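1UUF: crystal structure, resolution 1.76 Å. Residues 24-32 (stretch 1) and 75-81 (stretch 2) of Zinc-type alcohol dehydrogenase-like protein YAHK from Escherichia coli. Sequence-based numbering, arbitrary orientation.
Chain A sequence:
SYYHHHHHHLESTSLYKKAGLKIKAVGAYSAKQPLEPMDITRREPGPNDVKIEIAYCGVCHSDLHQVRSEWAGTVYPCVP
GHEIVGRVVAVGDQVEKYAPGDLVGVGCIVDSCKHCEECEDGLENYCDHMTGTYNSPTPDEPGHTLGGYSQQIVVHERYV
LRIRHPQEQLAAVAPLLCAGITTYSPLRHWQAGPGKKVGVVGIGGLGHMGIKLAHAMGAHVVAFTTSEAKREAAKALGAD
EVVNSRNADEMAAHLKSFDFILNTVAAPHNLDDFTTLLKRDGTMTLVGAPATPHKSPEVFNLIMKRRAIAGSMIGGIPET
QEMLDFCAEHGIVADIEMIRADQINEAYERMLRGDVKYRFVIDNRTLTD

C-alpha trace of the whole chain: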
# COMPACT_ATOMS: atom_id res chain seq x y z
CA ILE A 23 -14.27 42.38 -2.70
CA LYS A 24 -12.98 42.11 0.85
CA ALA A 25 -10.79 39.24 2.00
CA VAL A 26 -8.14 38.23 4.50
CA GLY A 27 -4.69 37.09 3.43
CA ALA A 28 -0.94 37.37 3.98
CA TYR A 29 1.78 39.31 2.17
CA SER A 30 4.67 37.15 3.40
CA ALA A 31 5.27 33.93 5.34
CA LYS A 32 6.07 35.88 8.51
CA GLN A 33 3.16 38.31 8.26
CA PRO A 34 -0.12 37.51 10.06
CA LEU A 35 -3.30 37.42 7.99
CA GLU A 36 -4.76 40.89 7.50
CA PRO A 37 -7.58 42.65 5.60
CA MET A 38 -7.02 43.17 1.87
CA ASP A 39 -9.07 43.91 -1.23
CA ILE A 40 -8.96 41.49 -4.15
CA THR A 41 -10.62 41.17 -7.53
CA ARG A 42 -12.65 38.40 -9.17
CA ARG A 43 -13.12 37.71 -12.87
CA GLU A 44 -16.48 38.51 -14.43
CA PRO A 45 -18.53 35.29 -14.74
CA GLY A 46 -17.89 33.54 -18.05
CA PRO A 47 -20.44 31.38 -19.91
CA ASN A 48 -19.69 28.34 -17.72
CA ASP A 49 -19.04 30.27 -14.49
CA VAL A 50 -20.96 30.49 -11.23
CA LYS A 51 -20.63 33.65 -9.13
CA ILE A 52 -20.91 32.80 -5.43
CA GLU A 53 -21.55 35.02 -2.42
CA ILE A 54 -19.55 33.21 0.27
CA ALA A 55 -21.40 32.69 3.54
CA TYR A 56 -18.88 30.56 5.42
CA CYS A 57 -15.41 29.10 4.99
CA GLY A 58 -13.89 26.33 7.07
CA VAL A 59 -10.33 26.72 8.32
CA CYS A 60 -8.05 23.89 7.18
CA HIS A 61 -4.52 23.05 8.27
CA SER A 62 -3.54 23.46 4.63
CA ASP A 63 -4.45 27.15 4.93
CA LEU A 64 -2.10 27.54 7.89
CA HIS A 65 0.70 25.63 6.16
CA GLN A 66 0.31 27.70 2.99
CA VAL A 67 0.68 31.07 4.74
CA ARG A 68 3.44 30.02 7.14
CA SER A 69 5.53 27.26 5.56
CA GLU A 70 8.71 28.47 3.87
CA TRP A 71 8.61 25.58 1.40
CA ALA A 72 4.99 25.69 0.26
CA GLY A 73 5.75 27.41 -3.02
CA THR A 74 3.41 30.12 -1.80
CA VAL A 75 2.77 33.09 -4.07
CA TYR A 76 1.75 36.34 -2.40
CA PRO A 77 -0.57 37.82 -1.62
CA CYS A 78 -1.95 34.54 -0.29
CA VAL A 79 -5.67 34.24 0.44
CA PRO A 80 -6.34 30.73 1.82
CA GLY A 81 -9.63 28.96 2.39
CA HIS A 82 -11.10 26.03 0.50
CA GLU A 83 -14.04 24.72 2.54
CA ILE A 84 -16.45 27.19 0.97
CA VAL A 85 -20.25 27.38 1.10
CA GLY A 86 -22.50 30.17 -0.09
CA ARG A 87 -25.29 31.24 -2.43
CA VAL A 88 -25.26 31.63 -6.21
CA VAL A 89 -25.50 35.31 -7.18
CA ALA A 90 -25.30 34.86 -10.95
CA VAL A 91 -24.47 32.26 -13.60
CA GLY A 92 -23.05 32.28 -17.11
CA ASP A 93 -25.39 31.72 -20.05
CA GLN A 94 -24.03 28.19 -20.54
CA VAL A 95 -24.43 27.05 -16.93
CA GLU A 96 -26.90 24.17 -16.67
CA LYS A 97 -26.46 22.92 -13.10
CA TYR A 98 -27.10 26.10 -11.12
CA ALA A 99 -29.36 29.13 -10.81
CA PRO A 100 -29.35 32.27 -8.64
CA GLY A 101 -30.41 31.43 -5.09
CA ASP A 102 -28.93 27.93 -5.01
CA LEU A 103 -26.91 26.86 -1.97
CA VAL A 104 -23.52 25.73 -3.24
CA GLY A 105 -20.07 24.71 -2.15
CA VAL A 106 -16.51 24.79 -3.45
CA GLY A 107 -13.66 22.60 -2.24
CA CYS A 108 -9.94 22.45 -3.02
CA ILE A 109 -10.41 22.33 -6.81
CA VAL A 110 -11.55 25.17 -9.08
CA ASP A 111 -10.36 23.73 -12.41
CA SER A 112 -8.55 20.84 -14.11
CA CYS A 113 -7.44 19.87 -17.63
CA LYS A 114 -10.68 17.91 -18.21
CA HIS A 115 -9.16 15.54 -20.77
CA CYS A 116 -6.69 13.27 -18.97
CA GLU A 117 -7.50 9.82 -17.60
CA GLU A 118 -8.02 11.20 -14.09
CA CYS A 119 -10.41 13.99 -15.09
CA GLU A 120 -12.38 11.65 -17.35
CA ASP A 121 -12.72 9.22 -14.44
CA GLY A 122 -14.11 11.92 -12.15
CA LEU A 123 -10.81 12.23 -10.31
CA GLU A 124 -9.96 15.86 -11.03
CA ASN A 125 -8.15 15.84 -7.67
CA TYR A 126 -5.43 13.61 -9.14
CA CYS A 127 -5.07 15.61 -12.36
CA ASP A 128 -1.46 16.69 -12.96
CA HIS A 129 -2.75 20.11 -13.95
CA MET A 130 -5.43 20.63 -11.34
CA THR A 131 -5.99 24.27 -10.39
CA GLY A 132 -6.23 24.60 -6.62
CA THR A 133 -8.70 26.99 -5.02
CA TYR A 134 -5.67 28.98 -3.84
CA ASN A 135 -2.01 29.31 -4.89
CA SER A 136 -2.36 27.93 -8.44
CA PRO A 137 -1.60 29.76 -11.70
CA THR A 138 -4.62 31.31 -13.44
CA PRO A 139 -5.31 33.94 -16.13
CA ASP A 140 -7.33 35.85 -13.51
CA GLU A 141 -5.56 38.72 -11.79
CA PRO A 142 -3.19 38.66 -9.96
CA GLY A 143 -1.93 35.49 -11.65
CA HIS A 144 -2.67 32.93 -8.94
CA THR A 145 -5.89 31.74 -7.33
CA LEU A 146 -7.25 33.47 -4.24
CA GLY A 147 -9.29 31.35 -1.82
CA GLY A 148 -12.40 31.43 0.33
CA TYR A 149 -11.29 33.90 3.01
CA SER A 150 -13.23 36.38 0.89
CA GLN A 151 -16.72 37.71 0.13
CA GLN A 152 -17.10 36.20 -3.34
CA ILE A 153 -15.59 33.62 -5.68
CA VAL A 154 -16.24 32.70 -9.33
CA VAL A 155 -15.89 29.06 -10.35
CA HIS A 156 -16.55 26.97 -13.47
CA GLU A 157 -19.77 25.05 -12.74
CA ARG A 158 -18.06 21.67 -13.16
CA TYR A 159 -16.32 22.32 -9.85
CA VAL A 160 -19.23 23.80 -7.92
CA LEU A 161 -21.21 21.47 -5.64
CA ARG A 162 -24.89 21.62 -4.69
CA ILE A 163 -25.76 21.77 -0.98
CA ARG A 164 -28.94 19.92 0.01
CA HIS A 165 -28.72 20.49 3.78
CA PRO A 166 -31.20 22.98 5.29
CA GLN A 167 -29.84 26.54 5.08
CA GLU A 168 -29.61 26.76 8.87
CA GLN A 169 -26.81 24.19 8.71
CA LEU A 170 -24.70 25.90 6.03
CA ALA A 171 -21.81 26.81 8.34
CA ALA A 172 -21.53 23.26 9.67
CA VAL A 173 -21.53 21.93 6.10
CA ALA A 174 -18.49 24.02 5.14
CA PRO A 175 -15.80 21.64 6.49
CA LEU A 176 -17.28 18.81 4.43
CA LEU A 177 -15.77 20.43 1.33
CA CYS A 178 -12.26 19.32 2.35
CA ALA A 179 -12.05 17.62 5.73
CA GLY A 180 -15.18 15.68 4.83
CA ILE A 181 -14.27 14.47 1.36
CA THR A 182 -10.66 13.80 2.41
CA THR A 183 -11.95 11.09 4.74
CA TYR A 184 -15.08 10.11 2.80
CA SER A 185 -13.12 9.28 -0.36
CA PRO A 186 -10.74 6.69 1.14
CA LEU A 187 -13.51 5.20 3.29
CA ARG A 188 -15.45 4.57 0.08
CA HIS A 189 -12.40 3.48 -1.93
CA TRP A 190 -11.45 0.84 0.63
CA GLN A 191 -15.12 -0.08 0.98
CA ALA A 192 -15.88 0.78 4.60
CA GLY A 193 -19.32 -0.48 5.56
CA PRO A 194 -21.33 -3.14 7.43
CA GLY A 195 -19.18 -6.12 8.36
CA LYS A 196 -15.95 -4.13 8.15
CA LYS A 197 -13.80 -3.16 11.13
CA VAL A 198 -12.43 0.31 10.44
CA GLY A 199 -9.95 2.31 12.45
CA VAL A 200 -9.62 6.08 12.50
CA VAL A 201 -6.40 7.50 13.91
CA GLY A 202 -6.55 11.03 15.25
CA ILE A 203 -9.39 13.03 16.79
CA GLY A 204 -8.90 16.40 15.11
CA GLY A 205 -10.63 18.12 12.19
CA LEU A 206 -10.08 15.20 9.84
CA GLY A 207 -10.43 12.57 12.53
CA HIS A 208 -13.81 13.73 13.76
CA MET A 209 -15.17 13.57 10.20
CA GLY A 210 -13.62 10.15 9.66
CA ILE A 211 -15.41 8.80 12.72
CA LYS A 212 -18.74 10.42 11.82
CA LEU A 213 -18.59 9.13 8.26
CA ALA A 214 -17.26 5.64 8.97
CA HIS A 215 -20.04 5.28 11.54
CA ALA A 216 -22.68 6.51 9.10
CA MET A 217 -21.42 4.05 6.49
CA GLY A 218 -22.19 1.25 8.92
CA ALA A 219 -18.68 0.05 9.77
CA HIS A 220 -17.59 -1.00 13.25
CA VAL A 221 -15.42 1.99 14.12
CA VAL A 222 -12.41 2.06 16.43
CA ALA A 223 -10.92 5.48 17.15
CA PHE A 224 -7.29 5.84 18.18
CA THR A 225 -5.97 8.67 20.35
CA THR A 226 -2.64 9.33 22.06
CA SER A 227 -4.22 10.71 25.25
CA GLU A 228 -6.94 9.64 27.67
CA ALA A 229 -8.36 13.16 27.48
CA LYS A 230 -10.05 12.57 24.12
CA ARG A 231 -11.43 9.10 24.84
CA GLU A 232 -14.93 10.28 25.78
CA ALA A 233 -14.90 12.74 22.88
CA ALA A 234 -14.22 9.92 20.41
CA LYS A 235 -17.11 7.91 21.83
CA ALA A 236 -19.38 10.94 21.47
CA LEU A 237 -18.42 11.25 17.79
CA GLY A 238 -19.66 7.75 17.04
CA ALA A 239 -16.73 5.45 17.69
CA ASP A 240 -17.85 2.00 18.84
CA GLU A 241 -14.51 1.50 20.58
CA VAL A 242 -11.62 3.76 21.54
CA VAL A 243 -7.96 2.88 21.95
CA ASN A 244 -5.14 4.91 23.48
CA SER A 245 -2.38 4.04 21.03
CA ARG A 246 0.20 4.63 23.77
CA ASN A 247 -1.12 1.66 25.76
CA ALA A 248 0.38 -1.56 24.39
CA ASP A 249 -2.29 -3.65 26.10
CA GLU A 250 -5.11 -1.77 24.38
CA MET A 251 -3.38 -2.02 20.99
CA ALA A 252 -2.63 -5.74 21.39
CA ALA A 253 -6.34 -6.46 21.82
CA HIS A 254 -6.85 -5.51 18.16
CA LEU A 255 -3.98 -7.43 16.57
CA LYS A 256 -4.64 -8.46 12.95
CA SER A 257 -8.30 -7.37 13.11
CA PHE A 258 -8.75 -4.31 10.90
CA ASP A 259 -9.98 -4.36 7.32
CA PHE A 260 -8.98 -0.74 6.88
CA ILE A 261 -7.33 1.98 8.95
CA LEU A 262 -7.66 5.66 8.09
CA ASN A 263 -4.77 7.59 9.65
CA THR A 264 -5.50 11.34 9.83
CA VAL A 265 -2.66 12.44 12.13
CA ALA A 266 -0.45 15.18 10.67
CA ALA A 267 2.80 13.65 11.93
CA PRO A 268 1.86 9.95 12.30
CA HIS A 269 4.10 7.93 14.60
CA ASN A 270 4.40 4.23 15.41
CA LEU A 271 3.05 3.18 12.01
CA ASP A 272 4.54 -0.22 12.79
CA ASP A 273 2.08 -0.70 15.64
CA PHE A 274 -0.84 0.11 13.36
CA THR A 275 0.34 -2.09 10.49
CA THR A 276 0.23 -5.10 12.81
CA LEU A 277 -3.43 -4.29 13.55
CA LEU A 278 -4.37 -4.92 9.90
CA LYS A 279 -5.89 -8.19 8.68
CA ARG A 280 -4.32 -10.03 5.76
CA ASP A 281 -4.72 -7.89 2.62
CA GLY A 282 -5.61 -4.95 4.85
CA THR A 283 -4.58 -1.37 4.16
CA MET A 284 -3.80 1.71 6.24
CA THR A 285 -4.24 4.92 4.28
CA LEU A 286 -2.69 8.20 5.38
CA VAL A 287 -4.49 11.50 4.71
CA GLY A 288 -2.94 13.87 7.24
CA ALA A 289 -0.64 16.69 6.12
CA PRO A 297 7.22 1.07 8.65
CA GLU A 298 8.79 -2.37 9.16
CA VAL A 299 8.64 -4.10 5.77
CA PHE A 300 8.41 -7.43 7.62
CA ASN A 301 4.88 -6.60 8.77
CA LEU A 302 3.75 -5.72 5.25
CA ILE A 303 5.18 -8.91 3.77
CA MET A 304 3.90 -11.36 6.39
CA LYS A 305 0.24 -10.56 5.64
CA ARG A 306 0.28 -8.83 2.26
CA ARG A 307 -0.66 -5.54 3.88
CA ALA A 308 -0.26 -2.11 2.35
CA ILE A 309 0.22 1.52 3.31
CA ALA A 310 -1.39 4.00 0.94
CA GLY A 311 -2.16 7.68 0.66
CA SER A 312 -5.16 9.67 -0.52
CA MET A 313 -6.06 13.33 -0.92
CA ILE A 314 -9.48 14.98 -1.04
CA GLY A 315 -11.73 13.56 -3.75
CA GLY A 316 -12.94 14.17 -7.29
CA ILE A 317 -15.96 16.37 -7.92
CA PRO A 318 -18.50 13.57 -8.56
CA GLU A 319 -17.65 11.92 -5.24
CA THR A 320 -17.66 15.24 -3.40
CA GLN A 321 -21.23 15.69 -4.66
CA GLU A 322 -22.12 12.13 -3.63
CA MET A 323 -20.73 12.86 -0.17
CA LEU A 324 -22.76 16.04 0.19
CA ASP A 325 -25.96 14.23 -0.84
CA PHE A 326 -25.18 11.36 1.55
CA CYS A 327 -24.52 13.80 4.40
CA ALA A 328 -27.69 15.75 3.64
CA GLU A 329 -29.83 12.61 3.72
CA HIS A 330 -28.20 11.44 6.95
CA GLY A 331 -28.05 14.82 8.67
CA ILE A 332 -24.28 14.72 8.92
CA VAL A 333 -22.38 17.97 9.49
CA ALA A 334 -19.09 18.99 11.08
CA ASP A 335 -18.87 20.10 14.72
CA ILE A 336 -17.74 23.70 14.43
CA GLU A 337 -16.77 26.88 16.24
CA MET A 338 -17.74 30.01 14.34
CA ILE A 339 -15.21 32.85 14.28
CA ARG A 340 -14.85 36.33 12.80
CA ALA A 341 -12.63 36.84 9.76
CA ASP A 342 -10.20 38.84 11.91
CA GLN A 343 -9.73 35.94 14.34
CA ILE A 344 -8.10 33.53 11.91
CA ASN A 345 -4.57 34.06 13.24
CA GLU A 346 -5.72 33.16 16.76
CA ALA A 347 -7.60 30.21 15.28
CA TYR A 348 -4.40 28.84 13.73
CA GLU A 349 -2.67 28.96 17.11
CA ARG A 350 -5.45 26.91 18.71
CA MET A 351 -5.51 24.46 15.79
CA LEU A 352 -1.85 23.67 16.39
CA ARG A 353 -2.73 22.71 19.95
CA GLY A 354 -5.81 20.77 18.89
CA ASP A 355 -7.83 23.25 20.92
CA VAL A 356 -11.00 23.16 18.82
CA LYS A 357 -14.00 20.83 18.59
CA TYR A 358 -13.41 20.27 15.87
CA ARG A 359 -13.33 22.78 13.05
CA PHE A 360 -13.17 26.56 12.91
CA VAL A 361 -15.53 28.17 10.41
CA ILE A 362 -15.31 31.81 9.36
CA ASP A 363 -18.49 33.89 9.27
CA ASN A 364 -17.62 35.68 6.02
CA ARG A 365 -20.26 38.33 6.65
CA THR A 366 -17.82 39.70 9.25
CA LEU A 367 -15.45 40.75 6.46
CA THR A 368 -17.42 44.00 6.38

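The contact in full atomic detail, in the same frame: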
# COMPACT_ATOMS: atom_id res chain seq x y z
N LYS A 24 -13.81 42.24 -0.33
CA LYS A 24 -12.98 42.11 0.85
C LYS A 24 -12.54 40.68 1.11
O LYS A 24 -13.25 39.72 0.79
CB LYS A 24 -13.71 42.65 2.08
CG LYS A 24 -13.96 44.15 2.02
CD LYS A 24 -14.64 44.65 3.28
CE LYS A 24 -14.82 46.16 3.23
NZ LYS A 24 -15.61 46.58 2.03
N ALA A 25 -11.35 40.54 1.69
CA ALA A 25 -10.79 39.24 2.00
C ALA A 25 -9.74 39.39 3.09
O ALA A 25 -9.45 40.49 3.55
CB ALA A 25 -10.17 38.63 0.75
N VAL A 26 -9.18 38.26 3.49
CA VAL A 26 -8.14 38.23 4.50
C VAL A 26 -7.03 37.34 3.96
O VAL A 26 -7.28 36.21 3.55
CB VAL A 26 -8.66 37.66 5.84
CG1 VAL A 26 -7.49 37.36 6.77
CG2 VAL A 26 -9.60 38.67 6.49
N GLY A 27 -5.81 37.86 3.93
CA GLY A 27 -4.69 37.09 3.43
C GLY A 27 -3.37 37.58 3.98
O GLY A 27 -3.34 38.49 4.82
N ALA A 28 -2.27 37.00 3.52
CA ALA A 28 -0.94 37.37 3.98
C ALA A 28 -0.07 37.89 2.84
O ALA A 28 -0.25 37.49 1.69
CB ALA A 28 -0.28 36.19 4.64
N TYR A 29 0.87 38.77 3.16
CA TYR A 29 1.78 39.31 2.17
C TYR A 29 3.12 38.57 2.17
O TYR A 29 3.85 38.60 1.17
CB TYR A 29 2.00 40.81 2.41
CG TYR A 29 0.79 41.66 2.09
CD1 TYR A 29 0.03 42.24 3.10
CD2 TYR A 29 0.41 41.90 0.77
CE1 TYR A 29 -1.08 43.04 2.80
CE2 TYR A 29 -0.70 42.68 0.46
CZ TYR A 29 -1.43 43.25 1.48
OH TYR A 29 -2.52 44.03 1.17
N SER A 30 3.43 37.92 3.28
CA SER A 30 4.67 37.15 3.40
C SER A 30 4.45 36.02 4.40
O SER A 30 3.45 36.00 5.13
CB SER A 30 5.83 38.03 3.87
OG SER A 30 5.90 38.09 5.29
N ALA A 31 5.38 35.07 4.44
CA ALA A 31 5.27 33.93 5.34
C ALA A 31 5.31 34.31 6.82
O ALA A 31 4.76 33.61 7.66
CB ALA A 31 6.38 32.92 5.04
N LYS A 32 5.96 35.43 7.13
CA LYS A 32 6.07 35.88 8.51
C LYS A 32 5.06 36.94 8.91
O LYS A 32 5.07 37.43 10.04
CB LYS A 32 7.49 36.41 8.77
CG LYS A 32 8.56 35.34 8.72
CD LYS A 32 9.94 35.93 8.99
CE LYS A 32 10.99 34.84 9.09
NZ LYS A 32 10.70 33.90 10.21
N VAL A 75 2.68 31.86 -3.30
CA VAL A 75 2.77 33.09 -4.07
C VAL A 75 1.92 34.11 -3.32
O VAL A 75 0.79 33.82 -2.93
CB VAL A 75 2.20 32.91 -5.49
CG1 VAL A 75 2.34 34.21 -6.28
CG2 VAL A 75 2.92 31.78 -6.20
N TYR A 76 2.47 35.30 -3.12
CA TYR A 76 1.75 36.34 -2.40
C TYR A 76 1.22 37.44 -3.30
O TYR A 76 1.77 37.70 -4.38
CB TYR A 76 2.65 36.95 -1.31
CG TYR A 76 3.22 35.91 -0.38
CD1 TYR A 76 4.34 35.17 -0.74
CD2 TYR A 76 2.61 35.64 0.85
CE1 TYR A 76 4.85 34.19 0.10
CE2 TYR A 76 3.11 34.65 1.69
CZ TYR A 76 4.23 33.93 1.31
OH TYR A 76 4.74 32.96 2.14
N PRO A 77 0.12 38.10 -2.89
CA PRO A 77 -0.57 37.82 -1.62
C PRO A 77 -1.22 36.44 -1.61
O PRO A 77 -1.61 35.92 -2.66
CB PRO A 77 -1.59 38.95 -1.54
CG PRO A 77 -1.92 39.19 -2.97
CD PRO A 77 -0.56 39.17 -3.63
N CYS A 78 -1.33 35.85 -0.43
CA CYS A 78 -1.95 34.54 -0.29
C CYS A 78 -3.26 34.64 0.47
O CYS A 78 -3.29 35.08 1.61
CB CYS A 78 -1.02 33.58 0.44
SG CYS A 78 -1.75 31.95 0.73
N VAL A 79 -4.35 34.22 -0.18
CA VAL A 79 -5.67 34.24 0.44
C VAL A 79 -6.11 32.78 0.48
O VAL A 79 -6.57 32.23 -0.52
CB VAL A 79 -6.67 35.06 -0.39
CG1 VAL A 79 -8.08 34.93 0.21
CG2 VAL A 79 -6.25 36.53 -0.40
N PRO A 80 -5.96 32.13 1.64
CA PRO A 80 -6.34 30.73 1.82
C PRO A 80 -7.85 30.51 1.88
O PRO A 80 -8.64 31.41 1.57
CB PRO A 80 -5.68 30.35 3.15
CG PRO A 80 -4.61 31.41 3.35
CD PRO A 80 -5.28 32.64 2.85
N GLY A 81 -8.23 29.31 2.28
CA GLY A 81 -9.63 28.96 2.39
C GLY A 81 -10.16 28.12 1.25
O GLY A 81 -10.21 28.58 0.11

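The apolar centre of this small contact, which buries 398 Å² counting both sides, lies where the strand 24-27 runs past Val79. Ala25 points its CB toward the other stretch, and its CB lies 4.3 Å from CG1 of Val79, an ordinary van der Waals separation between two buried aliphatic groups. The methyl of alanine is enough to meet the valine. Val79, with chi1 in the t well, has CG1 directed to this part of the strand: the same CG1 is 3.7 Å from the carbonyl O of Val26. That carbonyl pays a price for its position, since it is buried by the contact and has no polar partner in the model; its other close neighbour here is also carbon, CD of Pro80 at 4.2 Å from Val26 O. The side chain of Val26 itself points away and takes no part.

Next along the strand, at Gly27, the CA atoms of the two stretches come closest. Its CA is 4.2 Å from the CA of Val79 and 3.1 Å from the carbonyl O of Cys78. A CB on this residue would point toward the other stretch and would clash, falling 2.5 Å from Cys78 O and 2.9 Å from Val79 CG2. Glycine therefore suits the place because the space a side chain would need is already filled.

Beside this close approach is the polar link, a single antiparallel bridge between Ala28 and Cys78. Ala28 N donates to Cys78 O at 2.9 Å, and Cys78 N donates to Ala28 O, also at 2.9 Å; the angles at hydrogen, 156° and 168°, mark both bonds as well aligned. Because they use main-chain atoms alone, neither side chain is needed for them, and both point sideways. The carbonyl O of Ala28 also receives a CA-H...O contact from Pro77 CA at 3.3 Å. Pro77, which follows a cis peptide bond, has no N-H to donate, but its ring offers an apolar surface: its CB lies 4.2 Å from CD2 of Tyr29, although the CA-to-CB bond of Tyr29 points away.

Farther out, Tyr76 contributes the largest covered area of any residue, 88 Å². Its CB points toward stretch 1, and with chi1 at -54° (m) the ring reaches along the loop from Ala28 to Ala31. The flat aromatic ring lets the backbone pack closely. Ser30 CA sits over one face, 3.8 Å from the ring centroid in a CH-pi contact, while Ala28 O lies at the edge, 3.5 Å from Tyr76 CD2. Tyr29 O comes within 3.2 Å of Tyr76 CG.

At the outer end, Ala31 packs its methyl against the hydroxyl end of the ring, its CB 3.3 Å from Tyr76 OH. Ala31 N is also 3.2 Å from Tyr76 OH, but the angle is too poor for a hydrogen bond. The side chain of Ser30 points away: its OG accepts a hydrogen bond from Lys32 N at 3.2 Å and has a further partner elsewhere in the structure.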